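Local structure of putative uncharacterized protein (Toxoplasma gondii, 4FBD) at residues Phe66-Lys69 with Val70-Val74; Arg157-Ile160 with Ala161-Thr164. The protein is of unknown function but belongs to the DUF3228 family, named for a conserved domain whose biochemical role has not been assigned. All blocks are in the same frame, centred on the assembly; numbering follows the deposited sequence. Where two conformers were deposited one is given.

Contact 1 (Phe66-Lys69 with Val70-Val74)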
loop_
_atom_site.group_PDB
_atom_site.type_symbol
_atom_site.label_atom_id
_atom_site.label_comp_id
_atom_site.label_asym_id
_atom_site.label_seq_id
_atom_site.Cartn_x
_atom_site.Cartn_y
_atom_site.Cartn_z
ATOM N N PHE A 66 -29.009 -2.362 24.390
ATOM C CA PHE A 66 -28.009 -3.057 23.604
ATOM C C PHE A 66 -27.344 -4.174 24.416
ATOM O O PHE A 66 -27.261 -5.318 23.984
ATOM C CB PHE A 66 -26.958 -2.050 23.159
ATOM C CG PHE A 66 -25.844 -2.658 22.402
ATOM C CD1 PHE A 66 -26.013 -3.017 21.084
ATOM C CD2 PHE A 66 -24.624 -2.879 23.009
ATOM C CE1 PHE A 66 -24.984 -3.596 20.377
ATOM C CE2 PHE A 66 -23.590 -3.456 22.320
ATOM C CZ PHE A 66 -23.762 -3.815 20.992
ATOM N N LEU A 67 -26.888 -3.823 25.606
ATOM C CA LEU A 67 -26.202 -4.765 26.484
ATOM C C LEU A 67 -27.147 -5.893 26.910
ATOM O O LEU A 67 -26.757 -7.058 27.014
ATOM C CB LEU A 67 -25.687 -4.022 27.714
ATOM C CG LEU A 67 -24.772 -4.823 28.609
ATOM C CD1 LEU A 67 -23.571 -5.284 27.788
ATOM C CD2 LEU A 67 -24.337 -3.983 29.835
ATOM N N GLU A 68 -28.398 -5.533 27.123
ATOM C CA GLU A 68 -29.390 -6.499 27.506
ATOM C C GLU A 68 -29.597 -7.529 26.394
ATOM O O GLU A 68 -29.617 -8.736 26.653
ATOM C CB GLU A 68 -30.704 -5.783 27.826
ATOM C CG GLU A 68 -31.690 -6.599 28.649
ATOM C CD GLU A 68 -32.365 -7.726 27.889
ATOM O OE1 GLU A 68 -32.119 -7.871 26.673
ATOM O OE2 GLU A 68 -33.172 -8.459 28.514
ATOM N N LYS A 69 -29.751 -7.058 25.159
ATOM C CA LYS A 69 -29.958 -7.976 24.035
ATOM C C LYS A 69 -28.713 -8.808 23.749
ATOM O O LYS A 69 -28.818 -9.970 23.357
ATOM C CB LYS A 69 -30.447 -7.230 22.800
ATOM C CG LYS A 69 -31.833 -6.644 23.000
ATOM C CD LYS A 69 -32.416 -6.108 21.713
ATOM C CE LYS A 69 -33.819 -5.549 21.929
ATOM N NZ LYS A 69 -34.362 -5.025 20.644
ATOM N N VAL A 70 -27.535 -8.224 23.961
ATOM C CA VAL A 70 -26.285 -8.964 23.785
ATOM C C VAL A 70 -26.264 -10.116 24.776
ATOM O O VAL A 70 -26.050 -11.273 24.400
ATOM C CB VAL A 70 -25.049 -8.102 24.048
ATOM C CG1 VAL A 70 -23.832 -8.991 24.304
ATOM C CG2 VAL A 70 -24.822 -7.155 22.899
ATOM N N ASN A 71 -26.490 -9.800 26.046
ATOM C CA ASN A 71 -26.518 -10.834 27.082
ATOM C C ASN A 71 -27.603 -11.898 26.860
ATOM O O ASN A 71 -27.380 -13.087 27.093
ATOM C CB ASN A 71 -26.609 -10.172 28.457
ATOM C CG ASN A 71 -25.274 -9.596 28.883
ATOM O OD1 ASN A 71 -24.264 -10.303 28.875
ATOM N ND2 ASN A 71 -25.251 -8.326 29.239
ATOM N N GLU A 72 -28.766 -11.473 26.380
ATOM C CA GLU A 72 -29.844 -12.405 26.061
ATOM C C GLU A 72 -29.432 -13.300 24.898
ATOM O O GLU A 72 -29.640 -14.514 24.941
ATOM C CB GLU A 72 -31.104 -11.658 25.662
ATOM C CG GLU A 72 -32.295 -12.562 25.429
ATOM C CD GLU A 72 -33.572 -11.777 25.115
ATOM O OE1 GLU A 72 -34.577 -11.958 25.840
ATOM O OE2 GLU A 72 -33.555 -10.957 24.173
ATOM N N LEU A 73 -28.877 -12.702 23.846
ATOM C CA LEU A 73 -28.440 -13.494 22.711
ATOM C C LEU A 73 -27.375 -14.511 23.111
ATOM O O LEU A 73 -27.357 -15.623 22.591
ATOM C CB LEU A 73 -27.928 -12.609 21.575
ATOM C CG LEU A 73 -29.054 -11.878 20.832
ATOM C CD1 LEU A 73 -28.533 -10.821 19.854
ATOM C CD2 LEU A 73 -29.959 -12.883 20.103
ATOM N N VAL A 74 -26.517 -14.140 24.060
ATOM C CA VAL A 74 -25.435 -15.008 24.515
ATOM C C VAL A 74 -25.917 -16.196 25.309
ATOM O O VAL A 74 -25.580 -17.335 24.986
ATOM C CB VAL A 74 -24.404 -14.216 25.338
ATOM C CG1 VAL A 74 -23.463 -15.157 26.064
ATOM C CG2 VAL A 74 -23.636 -13.267 24.417
#
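Two successive turns of the amphipathic helix 63-76 meet here, with Phe66 and Val70 on its buried side and Glu68 and Glu72 on its exposed one. On the buried side, CG2 of Val70 sits over one face of the Phe66 ring in a CH-pi contact, 4.1 Å from the ring centroid and displaced toward the rim, so that its closest ring atom is CE2 of Phe66 at 3.9 Å. The Phe66 ring also meets that of Phe98, while Val70 rests on Ile95 of strand 90-96. Leu67 and Asn71 run side by side in the same direction, CG of Leu67 lying 3.6 Å from ND2 of Asn71. With CG beside its own backbone N (chi1 -76°), Asn71 carries its amide back along the helix, and OD1 accepts a hydrogen bond from the backbone N of Leu38. The main chain keeps regular i to i+4 bonding, as in the 2.9 Å bond from Asn71 N to Leu67 O, with an N-H...O angle of 171°. On the exposed side the carboxylates of Glu68 and Glu72 stand nearly perpendicular, Glu68 OE1 coming to 4.2 Å from Glu72 OE2. The buried side is thus held by dispersion and CH-pi contact and Asn71 ties the helix to the segment leading into strand 39-40, whereas the two glutamates probably repel each other mildly, an effect that solvent could partly screen.

Contact 2 (Arg157-Ile160 with Ala161-Thr164)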
loop_
_atom_site.group_PDB
_atom_site.type_symbol
_atom_site.label_atom_id
_atom_site.label_comp_id
_atom_site.label_asym_id
_atom_site.label_seq_id
_atom_site.Cartn_x
_atom_site.Cartn_y
_atom_site.Cartn_z
ATOM N N ARG A 157 -11.779 -6.588 33.074
ATOM C CA ARG A 157 -12.081 -5.517 34.031
ATOM C C ARG A 157 -10.770 -4.801 34.398
ATOM O O ARG A 157 -10.712 -3.582 34.525
ATOM C CB ARG A 157 -12.673 -6.149 35.290
ATOM C CG ARG A 157 -13.018 -5.187 36.373
ATOM C CD ARG A 157 -13.158 -5.887 37.727
ATOM N NE ARG A 157 -14.190 -6.918 37.775
ATOM C CZ ARG A 157 -13.986 -8.235 37.863
ATOM N NH1 ARG A 157 -12.769 -8.744 37.935
ATOM N NH2 ARG A 157 -15.027 -9.057 37.907
ATOM N N GLU A 158 -9.719 -5.597 34.535
ATOM C CA GLU A 158 -8.390 -5.120 34.894
ATOM C C GLU A 158 -7.862 -4.144 33.846
ATOM O O GLU A 158 -7.579 -2.986 34.161
ATOM C CB GLU A 158 -7.445 -6.316 35.069
ATOM C CG GLU A 158 -7.816 -7.231 36.268
ATOM C CD GLU A 158 -9.250 -7.819 36.195
ATOM O OE1 GLU A 158 -9.676 -8.313 35.118
ATOM O OE2 GLU A 158 -9.947 -7.790 37.236
ATOM N N GLN A 159 -7.763 -4.599 32.599
ATOM C CA GLN A 159 -7.285 -3.737 31.525
ATOM C C GLN A 159 -8.097 -2.455 31.353
ATOM O O GLN A 159 -7.530 -1.409 31.042
ATOM C CB GLN A 159 -7.191 -4.500 30.209
ATOM C CG GLN A 159 -5.930 -5.345 30.085
ATOM C CD GLN A 159 -4.662 -4.532 29.829
ATOM O OE1 GLN A 159 -4.704 -3.311 29.674
ATOM N NE2 GLN A 159 -3.529 -5.217 29.765
ATOM N N ILE A 160 -9.409 -2.526 31.534
ATOM C CA ILE A 160 -10.243 -1.318 31.438
ATOM C C ILE A 160 -9.869 -0.310 32.536
ATOM O O ILE A 160 -9.741 0.885 32.266
ATOM C CB ILE A 160 -11.738 -1.630 31.520
ATOM C CG1 ILE A 160 -12.185 -2.362 30.247
ATOM C CG2 ILE A 160 -12.542 -0.350 31.652
ATOM C CD1 ILE A 160 -13.653 -2.717 30.251
ATOM N N ALA A 161 -9.680 -0.788 33.761
ATOM C CA ALA A 161 -9.294 0.097 34.860
ATOM C C ALA A 161 -7.951 0.767 34.526
ATOM O O ALA A 161 -7.814 1.984 34.590
ATOM C CB ALA A 161 -9.193 -0.680 36.161
ATOM N N LYS A 162 -6.989 -0.059 34.131
ATOM C CA LYS A 162 -5.628 0.363 33.789
ATOM C C LYS A 162 -5.554 1.469 32.722
ATOM O O LYS A 162 -4.898 2.498 32.930
ATOM C CB LYS A 162 -4.884 -0.876 33.307
ATOM C CG LYS A 162 -3.385 -0.785 33.249
ATOM C CD LYS A 162 -2.809 -2.190 33.021
ATOM C CE LYS A 162 -3.295 -3.200 34.101
ATOM N NZ LYS A 162 -2.773 -4.578 33.894
ATOM N N GLU A 163 -6.217 1.253 31.586
ATOM C CA GLU A 163 -6.230 2.245 30.501
ATOM C C GLU A 163 -7.030 3.505 30.869
ATOM O O GLU A 163 -6.640 4.615 30.495
ATOM C CB GLU A 163 -6.739 1.643 29.172
ATOM C CG GLU A 163 -5.807 0.565 28.588
ATOM C CD GLU A 163 -6.156 0.124 27.150
ATOM O OE1 GLU A 163 -6.997 0.764 26.479
ATOM O OE2 GLU A 163 -5.554 -0.865 26.683
ATOM N N THR A 164 -8.139 3.344 31.596
ATOM C CA THR A 164 -8.946 4.502 32.004
ATOM C C THR A 164 -8.101 5.370 32.963
ATOM O O THR A 164 -8.158 6.612 32.912
ATOM C CB THR A 164 -10.303 4.100 32.681
ATOM O OG1 THR A 164 -10.973 3.090 31.913
ATOM C CG2 THR A 164 -11.227 5.321 32.819
#
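Ile160 and Thr164 lie side by side one helical turn apart and point the same way, with CG2 of Ile160 3.8 Å from OG1 of Thr164. The Thr164 hydroxyl is beside its own backbone N (chi1 -47°), which folds OG1 back to donate a 2.6 Å hydrogen bond to Ile160 O. That oxygen also accepts the regular helical bond from Thr164 N, at 3.0 Å; the two donors arrive from opposite faces of the carbonyl plane, so one residue grips the oxygen twice. The Ile160 side chain packs on Ser182 and Ile184 of strand 181-189 and on Tyr155. A different side of the helix carries Gln159, whose chain bends at chi2 (-74°) and brings OE1 between its neighbours, 4.0 Å from CD of Lys162 and equally far from OE2 of Glu163. The Gln159 amide and the Glu163 carboxylate are turned 79° apart, a loose crossing and not a stack. At the start of the helix, NH1 of Arg157 forms a 3.1 Å salt bridge with OE2 of Glu158, which lies close to the guanidinium plane and offers its syn lone pair; Arg157 NE meanwhile bonds to Ala178 O. A threonine hydroxyl returned to the carbonyl four residues earlier is a common feature of alpha helices, here in a surface helix that directly follows strand 149-156 and sets Ile160 against the five-stranded sheet, Ala161 against loop residues Val172 and Ile174.

In the fold
Contact 1 comes first along the chain, in helix 63-76, and contact 2 follows in helix 157-166; their centres are about 22 Å apart and their nearest atoms about 11 Å, so the two do not touch. What they share is the five-stranded mixed sheet: helix 63-76 packs on strands 39-40 and 90-96, while helix 157-166 continues from strand 149-156 and leans on strand 181-189. In the order of the sheet, strand 149-156 lies between 181-189 and 90-96, so the strands touched by helix 63-76 flank the adjacent pair touched by helix 157-166. Both contacts fall within the DUF3228 range; each lies within a single helix, and both helices have side chains on the same sheet.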